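Local coordinates for protein probable thiosulfate sulfurtransferase (Thermus thermophilus, PDB 2EG4) that probably transfers sulfur from thiosulfate to cyanide or another thiophilic acceptor, and binds a zinc ion, at residues P16-G21 / A26-L31; A42-L47 / A115-D120; V147-C152 / Y190-A195; V199-L204 / V209-Y214. One frame throughout, in Å; residues are numbered along the deposited sequence.

Interaction 1. Residues P16-G21 / A26-L31; sequences PAYEAG and ARHLDL. With SO4 (sulfate ion), chain F.
Tyr18 OH donates a short hydrogen bond to the carbonyl of Ala26, 2.6 Å from OH to O. The hydroxyl stands slightly out of the carbonyl plane, while the acceptor itself lies at the edge of the phenol, close to the ring plane. Over one face of the same ring sits His28 CB, 3.6 Å from the centroid and only 2° off the normal, a CH-pi contact centred almost exactly on the ring. The imidazole beyond it is neither stacked on the phenol nor edge-to-face with it, since the planes are inclined by 49°. Tyr18 leaves its backbone with CG opposite the backbone N (chi1 175°), which carries the phenol off the helix and across to Ala26 O. His28 ND1 gives a nearly straight bond, 2.6 Å long, to O4 of a sulfate ion, probably from the crystallisation liquor; NE2 is bonded to Arg13 O, so both nitrogens hold the imidazole in its rotation. Arg15 also binds this sulfate, and His22 stacks on the Tyr18 ring. A leucine in place of Tyr18 would probably leave the Ala26 carbonyl without this donor and His28 CB without its aromatic face. The arrangement packs helix 15-20 against strand 27-28, the closing half of a beta-alpha-beta unit in the N-terminal rhodanese-like domain.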
loop_
_atom_site.group_PDB
_atom_site.type_symbol
_atom_site.label_atom_id
_atom_site.label_comp_id
_atom_site.label_asym_id
_atom_site.label_seq_id
_atom_site.Cartn_x
_atom_site.Cartn_y
_atom_site.Cartn_z
ATOM N N PRO A 16 -16.849 7.888 9.377
ATOM C CA PRO A 16 -17.625 7.945 10.625
ATOM C C PRO A 16 -16.720 7.953 11.856
ATOM O O PRO A 16 -16.913 8.734 12.786
ATOM C CB PRO A 16 -18.473 6.678 10.562
ATOM C CG PRO A 16 -18.729 6.524 9.100
ATOM C CD PRO A 16 -17.359 6.825 8.490
ATOM N N ALA A 17 -15.736 7.067 11.851
ATOM C CA ALA A 17 -14.800 6.979 12.964
ATOM C C ALA A 17 -14.001 8.270 13.067
ATOM O O ALA A 17 -13.786 8.799 14.153
ATOM C CB ALA A 17 -13.871 5.795 12.767
ATOM N N TYR A 18 -13.531 8.766 11.930
ATOM C CA TYR A 18 -12.779 10.009 11.912
ATOM C C TYR A 18 -13.622 11.143 12.532
ATOM O O TYR A 18 -13.138 11.915 13.359
ATOM C CB TYR A 18 -12.441 10.371 10.468
ATOM C CG TYR A 18 -11.756 11.709 10.316
ATOM C CD1 TYR A 18 -10.389 11.855 10.558
ATOM C CD2 TYR A 18 -12.469 12.826 9.882
ATOM C CE1 TYR A 18 -9.741 13.080 10.359
ATOM C CE2 TYR A 18 -11.827 14.062 9.694
ATOM C CZ TYR A 18 -10.472 14.176 9.932
ATOM O OH TYR A 18 -9.816 15.386 9.787
ATOM N N GLU A 19 -14.882 11.223 12.119
ATOM C CA GLU A 19 -15.765 12.270 12.614
ATOM C C GLU A 19 -16.104 12.140 14.100
ATOM O O GLU A 19 -16.417 13.140 14.770
ATOM C CB GLU A 19 -17.026 12.314 11.741
ATOM C CG GLU A 19 -16.713 12.987 10.395
ATOM C CD GLU A 19 -17.903 13.071 9.457
ATOM O OE1 GLU A 19 -19.047 12.957 9.930
ATOM O OE2 GLU A 19 -17.686 13.265 8.241
ATOM N N ALA A 20 -16.023 10.920 14.621
ATOM C CA ALA A 20 -16.310 10.675 16.032
ATOM C C ALA A 20 -15.166 11.177 16.921
ATOM O O ALA A 20 -15.337 11.379 18.135
ATOM C CB ALA A 20 -16.546 9.179 16.257
ATOM N N GLY A 21 -14.005 11.391 16.310
ATOM C CA GLY A 21 -12.848 11.864 17.036
ATOM C C GLY A 21 -11.548 11.411 16.373
ATOM O O GLY A 21 -11.332 10.213 16.170
ATOM N N ALA A 26 -5.264 16.074 12.349
ATOM C CA ALA A 26 -5.166 14.954 11.404
ATOM C C ALA A 26 -6.107 15.086 10.221
ATOM O O ALA A 26 -7.258 15.489 10.358
ATOM C CB ALA A 26 -5.428 13.634 12.134
ATOM N N ARG A 27 -5.594 14.769 9.032
ATOM C CA ARG A 27 -6.421 14.802 7.834
ATOM C C ARG A 27 -7.019 13.413 7.658
ATOM O O ARG A 27 -6.426 12.439 8.100
ATOM C CB ARG A 27 -5.571 15.085 6.583
ATOM C CG ARG A 27 -5.101 16.512 6.391
ATOM C CD ARG A 27 -4.044 16.900 7.378
ATOM N NE ARG A 27 -3.244 18.014 6.865
ATOM C CZ ARG A 27 -2.715 18.964 7.624
ATOM N NH1 ARG A 27 -2.916 18.959 8.937
ATOM N NH2 ARG A 27 -1.939 19.888 7.080
ATOM N N HIS A 28 -8.173 13.333 7.001
ATOM C CA HIS A 28 -8.801 12.049 6.714
ATOM C C HIS A 28 -8.402 11.647 5.313
ATOM O O HIS A 28 -8.552 12.439 4.379
ATOM C CB HIS A 28 -10.314 12.144 6.717
ATOM C CG HIS A 28 -10.978 10.850 6.365
ATOM N ND1 HIS A 28 -11.657 10.651 5.179
ATOM C CD2 HIS A 28 -10.992 9.659 7.012
ATOM C CE1 HIS A 28 -12.065 9.394 5.114
ATOM N NE2 HIS A 28 -11.672 8.772 6.213
ATOM N N LEU A 29 -7.915 10.416 5.148
ATOM C CA LEU A 29 -7.565 9.927 3.809
ATOM C C LEU A 29 -7.590 8.395 3.755
ATOM O O LEU A 29 -6.904 7.745 4.541
ATOM C CB LEU A 29 -6.168 10.380 3.396
ATOM C CG LEU A 29 -5.787 9.930 1.968
ATOM C CD1 LEU A 29 -6.714 10.569 0.917
ATOM C CD2 LEU A 29 -4.325 10.294 1.711
ATOM N N ASP A 30 -8.375 7.846 2.823
ATOM C CA ASP A 30 -8.420 6.387 2.605
ATOM C C ASP A 30 -8.297 6.150 1.093
ATOM O O ASP A 30 -9.224 6.458 0.321
ATOM C CB ASP A 30 -9.718 5.777 3.118
ATOM C CG ASP A 30 -9.784 4.266 2.870
ATOM O OD1 ASP A 30 -9.057 3.775 1.982
ATOM O OD2 ASP A 30 -10.562 3.571 3.544
ATOM N N LEU A 31 -7.139 5.653 0.653
ATOM C CA LEU A 31 -6.920 5.420 -0.770
ATOM C C LEU A 31 -7.133 3.983 -1.222
ATOM O O LEU A 31 -6.465 3.533 -2.154
ATOM C CB LEU A 31 -5.513 5.873 -1.177
ATOM C CG LEU A 31 -5.306 7.382 -1.077
ATOM C CD1 LEU A 31 -3.870 7.776 -1.407
ATOM C CD2 LEU A 31 -6.339 8.068 -2.002
HETATM S S SO4 F . -13.189 12.061 2.496
HETATM O O1 SO4 F . -14.251 11.228 3.148
HETATM O O2 SO4 F . -12.465 11.238 1.471
HETATM O O3 SO4 F . -13.825 13.245 1.830
HETATM O O4 SO4 F . -12.214 12.535 3.534
#

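Interaction 2. Residues A42-L47 / A115-D120; sequences AELKAL and AKLRRD
Leu44 and Leu117 form the apolar part of the contact, their alpha carbons 8.2 Å apart at the nearest point of the two backbones. Residues 115-120 belong to the chain between strand 89-92 and helix 125-129, laid here against helix 41-57 of the first rhodanese-like domain. Leu117 CD1 reaches Leu44 at the base of its side chain, 4.0 Å from Leu44 CB, and lies 3.5 Å from the carbonyl O of Leu44. The other methyl of Leu117, CD2, faces the next turn of the helix, with Leu47 CG 4.5 Å away. One leucine from the loop is thus set against two residues three positions apart on the helix. Leu51 and Leu84 also touch Leu117, and Leu84 and Phe81 touch Leu47, so helix 73-84 extends the same apolar cluster.

The second kind of contact is a methyl against a planar cation. Leu44 CD1 lies 3.4 Å above the plane of the Arg119 guanidinium, displaced toward its rim, and its closest atom there is NH1 at 3.5 Å. The arginine folds back to reach this place, bent at both chi2 (-64°) and chi3 (-66°), and its chain crosses that of Leu44 at about a right angle. Its charge is probably balanced by Glu127, which forms a salt bridge with NH2.

Just beyond residues 42-47, Glu48 accepts a hydrogen bond from Leu117 N and forms a salt bridge with Lys45. Residues 42-47 and 115-120 themselves share no hydrogen bond and meet through methyl, carbonyl and guanidinium-face contacts, so the contact is mainly van der Waals packing.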
loop_
_atom_site.group_PDB
_atom_site.type_symbol
_atom_site.label_atom_id
_atom_site.label_comp_id
_atom_site.label_asym_id
_atom_site.label_seq_id
_atom_site.Cartn_x
_atom_site.Cartn_y
_atom_site.Cartn_z
ATOM N N ALA A 42 3.193 7.857 -19.507
ATOM C CA ALA A 42 2.164 8.877 -19.233
ATOM C C ALA A 42 1.285 8.477 -18.049
ATOM O O ALA A 42 0.789 9.339 -17.307
ATOM C CB ALA A 42 1.286 9.100 -20.474
ATOM N N GLU A 43 1.065 7.172 -17.883
ATOM C CA GLU A 43 0.243 6.694 -16.762
ATOM C C GLU A 43 0.963 6.854 -15.438
ATOM O O GLU A 43 0.349 7.217 -14.432
ATOM C CB GLU A 43 -0.165 5.235 -17.003
ATOM C CG GLU A 43 -1.143 5.122 -18.164
ATOM C CD GLU A 43 -1.513 3.701 -18.510
ATOM O OE1 GLU A 43 -0.594 2.898 -18.776
ATOM O OE2 GLU A 43 -2.731 3.406 -18.540
ATOM N N LEU A 44 2.268 6.598 -15.422
ATOM C CA LEU A 44 3.037 6.782 -14.195
ATOM C C LEU A 44 3.080 8.274 -13.872
ATOM O O LEU A 44 2.948 8.678 -12.710
ATOM C CB LEU A 44 4.462 6.238 -14.362
ATOM C CG LEU A 44 4.573 4.711 -14.458
ATOM C CD1 LEU A 44 5.935 4.319 -15.019
ATOM C CD2 LEU A 44 4.393 4.087 -13.080
ATOM N N LYS A 45 3.252 9.102 -14.898
ATOM C CA LYS A 45 3.289 10.539 -14.675
ATOM C C LYS A 45 1.945 11.059 -14.190
ATOM O O LYS A 45 1.886 12.017 -13.408
ATOM C CB LYS A 45 3.692 11.277 -15.952
ATOM C CG LYS A 45 5.182 11.477 -16.052
ATOM C CD LYS A 45 5.702 12.455 -14.991
ATOM C CE LYS A 45 7.217 12.393 -14.900
ATOM N NZ LYS A 45 7.799 13.459 -14.026
ATOM N N ALA A 46 0.875 10.431 -14.657
ATOM C CA ALA A 46 -0.482 10.810 -14.236
ATOM C C ALA A 46 -0.618 10.515 -12.725
ATOM O O ALA A 46 -1.165 11.317 -11.967
ATOM C CB ALA A 46 -1.512 10.009 -15.029
ATOM N N LEU A 47 -0.091 9.375 -12.296
ATOM C CA LEU A 47 -0.163 9.026 -10.872
ATOM C C LEU A 47 0.626 10.026 -10.045
ATOM O O LEU A 47 0.163 10.496 -9.010
ATOM C CB LEU A 47 0.379 7.620 -10.653
ATOM C CG LEU A 47 0.524 7.177 -9.190
ATOM C CD1 LEU A 47 -0.823 7.305 -8.438
ATOM C CD2 LEU A 47 0.962 5.736 -9.207
ATOM N N ALA A 115 4.978 15.897 -5.704
ATOM C CA ALA A 115 5.312 14.487 -5.610
ATOM C C ALA A 115 6.425 14.128 -6.582
ATOM O O ALA A 115 6.554 14.736 -7.639
ATOM C CB ALA A 115 4.072 13.634 -5.902
ATOM N N LYS A 116 7.225 13.141 -6.200
ATOM C CA LYS A 116 8.320 12.627 -7.022
ATOM C C LYS A 116 8.229 11.116 -6.850
ATOM O O LYS A 116 8.526 10.588 -5.769
ATOM C CB LYS A 116 9.671 13.131 -6.510
ATOM C CG LYS A 116 10.851 12.687 -7.352
ATOM C CD LYS A 116 10.784 13.305 -8.733
ATOM C CE LYS A 116 12.013 12.969 -9.555
ATOM N NZ LYS A 116 12.053 13.750 -10.825
ATOM N N LEU A 117 7.820 10.405 -7.897
ATOM C CA LEU A 117 7.664 8.956 -7.789
ATOM C C LEU A 117 8.866 8.160 -7.348
ATOM O O LEU A 117 9.959 8.282 -7.901
ATOM C CB LEU A 117 7.188 8.337 -9.102
ATOM C CG LEU A 117 5.732 8.447 -9.543
ATOM C CD1 LEU A 117 5.493 7.390 -10.626
ATOM C CD2 LEU A 117 4.775 8.217 -8.379
ATOM N N ARG A 118 8.639 7.298 -6.371
ATOM C CA ARG A 118 9.686 6.425 -5.879
ATOM C C ARG A 118 9.506 5.124 -6.661
ATOM O O ARG A 118 8.944 4.164 -6.149
ATOM C CB ARG A 118 9.489 6.196 -4.380
ATOM C CG ARG A 118 10.782 6.122 -3.606
ATOM C CD ARG A 118 10.541 6.014 -2.110
ATOM N NE ARG A 118 9.913 7.204 -1.546
ATOM C CZ ARG A 118 10.208 7.694 -0.347
ATOM N NH1 ARG A 118 11.122 7.092 0.406
ATOM N NH2 ARG A 118 9.600 8.784 0.100
ATOM N N ARG A 119 9.970 5.092 -7.916
ATOM C CA ARG A 119 9.805 3.904 -8.747
ATOM C C ARG A 119 10.355 2.655 -8.090
ATOM O O ARG A 119 9.886 1.552 -8.361
ATOM C CB ARG A 119 10.477 4.078 -10.123
ATOM C CG ARG A 119 9.655 4.855 -11.142
ATOM C CD ARG A 119 8.359 4.127 -11.511
ATOM N NE ARG A 119 8.588 2.864 -12.218
ATOM C CZ ARG A 119 9.026 2.764 -13.471
ATOM N NH1 ARG A 119 9.289 3.854 -14.181
ATOM N NH2 ARG A 119 9.209 1.567 -14.013
ATOM N N ASP A 120 11.347 2.831 -7.222
ATOM C CA ASP A 120 11.954 1.690 -6.543
ATOM C C ASP A 120 10.982 0.928 -5.639
ATOM O O ASP A 120 11.184 -0.253 -5.335
ATOM C CB ASP A 120 13.201 2.130 -5.741
ATOM C CG ASP A 120 12.953 3.337 -4.849
ATOM O OD1 ASP A 120 12.661 4.431 -5.389
ATOM O OD2 ASP A 120 13.063 3.204 -3.606
#

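Interaction 3. Residues V147-C152 / Y190-A195; sequences VHPPCC and YCHSGA. With ZN (zinc ion), chain C; SO4 (sulfate ion), chain D.
Pro149 and His192 make the tight part of this contact, together with the zinc ion. Pro149 CG lies over one face of the imidazole, 3.5 Å from its centroid and 26° off the normal, a CH-pi contact shifted toward the rim. NE2 of the same ring binds zinc at 2.1 Å. The two thiolate ligands come from consecutive residues, Cys151 SG at 2.4 Å and Cys152 SG at 2.3 Å from zinc, and both sulfurs lie along the imidazole edge. Their chi1 values differ, 55° and -80°, which brings both sulfurs to one metal from adjacent positions in the type I turn Pro149-Cys152. His219 completes the four-ligand site.

Cys152 is buried and packs on Leu222, whereas Cys151, at the looser margin, is partly exposed. On the backbone side of His192, away from the metal, a sulfate ion (probably from the crystallisation liquor) accepts hydrogen bonds from His192 N (to O2, 2.7 Å), Ser193 N and Ala195 N (both to O3), with Arg196 adding another. A loop of backbone amides gathered round an anion after strand 186-190, with Cys191 leading it, is consistent with the active-site loop of a rhodanese domain, here bordered by a Cys2His2 zinc site.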
loop_
_atom_site.group_PDB
_atom_site.type_symbol
_atom_site.label_atom_id
_atom_site.label_comp_id
_atom_site.label_asym_id
_atom_site.label_seq_id
_atom_site.Cartn_x
_atom_site.Cartn_y
_atom_site.Cartn_z
ATOM N N VAL A 147 -11.676 -18.750 -6.654
ATOM C CA VAL A 147 -12.542 -17.595 -6.473
ATOM C C VAL A 147 -11.864 -16.350 -7.033
ATOM O O VAL A 147 -10.645 -16.328 -7.249
ATOM C CB VAL A 147 -12.853 -17.336 -4.977
ATOM C CG1 VAL A 147 -13.457 -18.582 -4.338
ATOM C CG2 VAL A 147 -11.589 -16.911 -4.244
ATOM N N HIS A 148 -12.654 -15.310 -7.264
ATOM C CA HIS A 148 -12.109 -14.060 -7.775
ATOM C C HIS A 148 -13.155 -12.980 -7.580
ATOM O O HIS A 148 -14.354 -13.269 -7.541
ATOM C CB HIS A 148 -11.779 -14.176 -9.263
ATOM C CG HIS A 148 -12.967 -14.490 -10.118
ATOM N ND1 HIS A 148 -13.497 -15.760 -10.215
ATOM C CD2 HIS A 148 -13.745 -13.695 -10.891
ATOM C CE1 HIS A 148 -14.550 -15.733 -11.013
ATOM N NE2 HIS A 148 -14.722 -14.493 -11.437
ATOM N N PRO A 149 -12.718 -11.721 -7.433
ATOM C CA PRO A 149 -13.700 -10.648 -7.249
ATOM C C PRO A 149 -14.513 -10.468 -8.536
ATOM O O PRO A 149 -14.021 -10.724 -9.634
ATOM C CB PRO A 149 -12.829 -9.444 -6.892
ATOM C CG PRO A 149 -11.533 -9.736 -7.590
ATOM C CD PRO A 149 -11.340 -11.212 -7.326
ATOM N N PRO A 150 -15.782 -10.031 -8.412
ATOM C CA PRO A 150 -16.678 -9.823 -9.556
ATOM C C PRO A 150 -16.215 -8.818 -10.610
ATOM O O PRO A 150 -16.672 -8.856 -11.754
ATOM C CB PRO A 150 -17.996 -9.420 -8.891
ATOM C CG PRO A 150 -17.552 -8.734 -7.644
ATOM C CD PRO A 150 -16.435 -9.634 -7.153
ATOM N N CYS A 151 -15.306 -7.924 -10.232
ATOM C CA CYS A 151 -14.797 -6.943 -11.180
ATOM C C CYS A 151 -13.775 -7.581 -12.132
ATOM O O CYS A 151 -13.351 -6.960 -13.107
ATOM C CB CYS A 151 -14.149 -5.783 -10.425
ATOM S SG CYS A 151 -12.860 -6.335 -9.288
ATOM N N CYS A 152 -13.377 -8.822 -11.853
ATOM C CA CYS A 152 -12.395 -9.510 -12.706
ATOM C C CYS A 152 -13.028 -10.622 -13.570
ATOM O O CYS A 152 -14.080 -11.149 -13.230
ATOM C CB CYS A 152 -11.257 -10.096 -11.852
ATOM S SG CYS A 152 -9.948 -8.895 -11.322
ATOM N N TYR A 190 2.130 -9.069 -4.615
ATOM C CA TYR A 190 0.935 -8.596 -5.309
ATOM C C TYR A 190 -0.318 -9.269 -4.770
ATOM O O TYR A 190 -0.250 -10.228 -3.990
ATOM C CB TYR A 190 1.055 -8.867 -6.822
ATOM C CG TYR A 190 0.750 -10.296 -7.225
ATOM C CD1 TYR A 190 -0.548 -10.687 -7.529
ATOM C CD2 TYR A 190 1.766 -11.244 -7.325
ATOM C CE1 TYR A 190 -0.845 -11.980 -7.938
ATOM C CE2 TYR A 190 1.483 -12.562 -7.738
ATOM C CZ TYR A 190 0.179 -12.917 -8.044
ATOM O OH TYR A 190 -0.148 -14.184 -8.469
ATOM N N CYS A 191 -1.471 -8.731 -5.155
ATOM C CA CYS A 191 -2.760 -9.302 -4.769
ATOM C C CYS A 191 -3.807 -8.846 -5.779
ATOM O O CYS A 191 -3.549 -8.957 -6.969
ATOM C CB CYS A 191 -3.130 -8.917 -3.339
ATOM S SG CYS A 191 -3.069 -7.163 -2.976
ATOM N N HIS A 192 -4.968 -8.330 -5.342
ATOM C CA HIS A 192 -5.981 -7.889 -6.302
ATOM C C HIS A 192 -5.725 -6.469 -6.791
ATOM O O HIS A 192 -5.678 -6.220 -7.991
ATOM C CB HIS A 192 -7.386 -7.961 -5.706
ATOM C CG HIS A 192 -8.452 -7.490 -6.647
ATOM N ND1 HIS A 192 -9.313 -6.458 -6.335
ATOM C CD2 HIS A 192 -8.762 -7.871 -7.910
ATOM C CE1 HIS A 192 -10.105 -6.223 -7.364
ATOM N NE2 HIS A 192 -9.791 -7.063 -8.333
ATOM N N SER A 193 -5.555 -5.525 -5.867
ATOM C CA SER A 193 -5.291 -4.172 -6.302
ATOM C C SER A 193 -4.212 -3.526 -5.456
ATOM O O SER A 193 -4.200 -2.311 -5.269
ATOM C CB SER A 193 -6.565 -3.310 -6.307
ATOM O OG SER A 193 -7.130 -3.172 -5.003
ATOM N N GLY A 194 -3.320 -4.366 -4.934
ATOM C CA GLY A 194 -2.171 -3.890 -4.166
ATOM C C GLY A 194 -2.339 -3.487 -2.714
ATOM O O GLY A 194 -1.431 -2.903 -2.147
ATOM N N ALA A 195 -3.485 -3.799 -2.112
ATOM C CA ALA A 195 -3.755 -3.423 -0.718
ATOM C C ALA A 195 -3.085 -4.368 0.287
ATOM O O ALA A 195 -2.265 -3.940 1.103
ATOM C CB ALA A 195 -5.301 -3.360 -0.478
HETATM ZN ZN ZN C . -10.783 -7.026 -10.179
HETATM S S SO4 D . -6.446 -6.615 -2.260
HETATM O O1 SO4 D . -7.939 -6.489 -2.187
HETATM O O2 SO4 D . -6.100 -7.938 -2.875
HETATM O O3 SO4 D . -5.885 -5.501 -3.094
HETATM O O4 SO4 D . -5.868 -6.543 -0.876
#

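Interaction 4. Residues V199-L204 / V209-Y214; sequences VAFFVL and VRARNY
Val209 N donates to the carbonyl of Leu204, 3.0 Å from N to O, in the one hydrogen bond that spans the contact. It is somewhat bent, and the donor stands 38° out of the carbonyl plane, above it rather than on a lone pair. This bond ties the end of the helical segment to the start of the strand segment, where the Leu204 and Val209 alpha carbons are 5.2 Å apart.

Beside it are aliphatic contacts. Leu204 CB packs on Ala211 CB at 3.7 Å, and Leu204 CD1 comes against the same methyl. Val209 CB lies 4.0 Å from Leu204 CB, so Leu204 meets two alternate residues of the strand side.

Phe201 covers the next part of the strand. Its chi1 of 169° turns the ring away from the Phe201 amide and over to the strand backbone, where CE1 lies 3.1 Å from Ala211 O. Arg212 CA is at the ring edge near its plane, and CD1 also reaches Asn213 CB. Ala211 O accepts a hydrogen bond from Arg205. Phe80 also meets the Phe201 ring edge-to-face, and the Trp121 ring meets it with the planes inclined. Replacing Phe201 with an alanine would probably open a gap between helix and strand and leave Phe80 and Trp121 without their aromatic partner.

The axes of the helix and strand segments approach to 7.6 Å at 164°, nearly antiparallel. This is the return limb of a beta-alpha-beta crossover, in which helix 195-206 covers edge strand 210-213 of the parallel sheet in the C-terminal rhodanese-like domain.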
loop_
_atom_site.group_PDB
_atom_site.type_symbol
_atom_site.label_atom_id
_atom_site.label_comp_id
_atom_site.label_asym_id
_atom_site.label_seq_id
_atom_site.Cartn_x
_atom_site.Cartn_y
_atom_site.Cartn_z
ATOM N N VAL A 199 0.649 -4.233 2.667
ATOM C CA VAL A 199 0.891 -4.632 4.053
ATOM C C VAL A 199 2.163 -5.479 4.089
ATOM O O VAL A 199 3.047 -5.261 4.909
ATOM C CB VAL A 199 -0.285 -5.469 4.630
ATOM C CG1 VAL A 199 0.076 -5.925 6.070
ATOM C CG2 VAL A 199 -1.556 -4.638 4.701
ATOM N N ALA A 200 2.252 -6.442 3.180
ATOM C CA ALA A 200 3.432 -7.317 3.122
ATOM C C ALA A 200 4.669 -6.506 2.767
ATOM O O ALA A 200 5.780 -6.791 3.246
ATOM C CB ALA A 200 3.199 -8.409 2.114
ATOM N N PHE A 201 4.468 -5.478 1.940
ATOM C CA PHE A 201 5.535 -4.586 1.511
ATOM C C PHE A 201 6.168 -3.948 2.744
ATOM O O PHE A 201 7.374 -4.053 2.947
ATOM C CB PHE A 201 4.964 -3.505 0.566
ATOM C CG PHE A 201 5.913 -2.364 0.265
ATOM C CD1 PHE A 201 6.818 -2.441 -0.788
ATOM C CD2 PHE A 201 5.865 -1.196 1.015
ATOM C CE1 PHE A 201 7.656 -1.375 -1.100
ATOM C CE2 PHE A 201 6.711 -0.110 0.715
ATOM C CZ PHE A 201 7.608 -0.206 -0.349
ATOM N N PHE A 202 5.359 -3.298 3.580
ATOM C CA PHE A 202 5.895 -2.662 4.782
ATOM C C PHE A 202 6.490 -3.617 5.810
ATOM O O PHE A 202 7.504 -3.291 6.443
ATOM C CB PHE A 202 4.825 -1.781 5.435
ATOM C CG PHE A 202 4.582 -0.518 4.691
ATOM C CD1 PHE A 202 5.584 0.450 4.611
ATOM C CD2 PHE A 202 3.380 -0.307 4.022
ATOM C CE1 PHE A 202 5.398 1.606 3.873
ATOM C CE2 PHE A 202 3.181 0.844 3.280
ATOM C CZ PHE A 202 4.191 1.807 3.201
ATOM N N VAL A 203 5.881 -4.785 5.976
ATOM C CA VAL A 203 6.391 -5.763 6.925
ATOM C C VAL A 203 7.753 -6.250 6.457
ATOM O O VAL A 203 8.727 -6.243 7.222
ATOM C CB VAL A 203 5.463 -6.993 7.040
ATOM C CG1 VAL A 203 6.147 -8.095 7.886
ATOM C CG2 VAL A 203 4.144 -6.585 7.678
ATOM N N LEU A 204 7.826 -6.663 5.192
ATOM C CA LEU A 204 9.079 -7.168 4.651
ATOM C C LEU A 204 10.180 -6.117 4.717
ATOM O O LEU A 204 11.319 -6.428 5.074
ATOM C CB LEU A 204 8.891 -7.645 3.206
ATOM C CG LEU A 204 8.117 -8.953 3.032
ATOM C CD1 LEU A 204 7.910 -9.259 1.561
ATOM C CD2 LEU A 204 8.894 -10.095 3.692
ATOM N N VAL A 209 14.052 -6.827 3.915
ATOM C CA VAL A 209 13.864 -7.382 2.576
ATOM C C VAL A 209 13.504 -6.278 1.583
ATOM O O VAL A 209 12.717 -5.392 1.897
ATOM C CB VAL A 209 12.744 -8.441 2.589
ATOM C CG1 VAL A 209 12.352 -8.811 1.169
ATOM C CG2 VAL A 209 13.216 -9.673 3.358
ATOM N N ARG A 210 14.092 -6.325 0.391
ATOM C CA ARG A 210 13.806 -5.313 -0.618
ATOM C C ARG A 210 12.518 -5.660 -1.363
ATOM O O ARG A 210 12.522 -6.095 -2.528
ATOM C CB ARG A 210 14.991 -5.190 -1.578
ATOM C CG ARG A 210 16.237 -4.598 -0.898
ATOM C CD ARG A 210 17.466 -4.636 -1.799
ATOM N NE ARG A 210 18.671 -4.230 -1.078
ATOM C CZ ARG A 210 19.907 -4.568 -1.439
ATOM N NH1 ARG A 210 20.104 -5.320 -2.516
ATOM N NH2 ARG A 210 20.946 -4.171 -0.716
ATOM N N ALA A 211 11.405 -5.470 -0.674
ATOM C CA ALA A 211 10.102 -5.756 -1.264
ATOM C C ALA A 211 9.615 -4.600 -2.156
ATOM O O ALA A 211 9.830 -3.434 -1.851
ATOM C CB ALA A 211 9.090 -6.027 -0.160
ATOM N N ARG A 212 8.974 -4.946 -3.269
ATOM C CA ARG A 212 8.439 -3.963 -4.221
ATOM C C ARG A 212 7.009 -4.405 -4.460
ATOM O O ARG A 212 6.743 -5.595 -4.623
ATOM C CB ARG A 212 9.199 -4.005 -5.542
ATOM C CG ARG A 212 10.651 -3.602 -5.458
ATOM C CD ARG A 212 11.307 -3.879 -6.802
ATOM N NE ARG A 212 10.702 -3.080 -7.861
ATOM C CZ ARG A 212 10.995 -3.204 -9.152
ATOM N NH1 ARG A 212 11.887 -4.102 -9.550
ATOM N NH2 ARG A 212 10.403 -2.422 -10.046
ATOM N N ASN A 213 6.094 -3.441 -4.515
ATOM C CA ASN A 213 4.661 -3.707 -4.630
ATOM C C ASN A 213 4.105 -3.567 -6.039
ATOM O O ASN A 213 4.228 -2.510 -6.641
ATOM C CB ASN A 213 3.934 -2.720 -3.681
ATOM C CG ASN A 213 2.454 -3.060 -3.431
ATOM O OD1 ASN A 213 1.665 -2.193 -2.985
ATOM N ND2 ASN A 213 2.081 -4.284 -3.660
ATOM N N TYR A 214 3.488 -4.633 -6.542
ATOM C CA TYR A 214 2.872 -4.623 -7.869
ATOM C C TYR A 214 1.496 -4.025 -7.640
ATOM O O TYR A 214 0.511 -4.735 -7.450
ATOM C CB TYR A 214 2.733 -6.042 -8.446
ATOM C CG TYR A 214 1.986 -6.079 -9.773
ATOM C CD1 TYR A 214 1.914 -4.951 -10.589
ATOM C CD2 TYR A 214 1.325 -7.230 -10.187
ATOM C CE1 TYR A 214 1.180 -4.971 -11.784
ATOM C CE2 TYR A 214 0.608 -7.267 -11.367
ATOM C CZ TYR A 214 0.532 -6.123 -12.161
ATOM O OH TYR A 214 -0.215 -6.149 -13.309
#

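In the fold
Along the chain the four contacts run in series, none nesting within or crossing another. Interaction 1 closes a short turn from helix 15-20 to strand 27-28 in the first rhodanese-like domain. Interaction 2 spans 67 residues, bringing the chain after strand 89-92 back to helix 41-57. Interaction 3 then joins two loops of the second domain through zinc, and interaction 4 closes the short return from helix 195-206 to strand 210-213. Interaction 4 touches interactions 2 and 3: Asp120 O lies 3.4 Å from Arg212 CG, and Tyr190 CB 3.7 Å from Tyr214 CB. Interaction 1 stands apart, its centre about 25 Å from those of interactions 3 and 4.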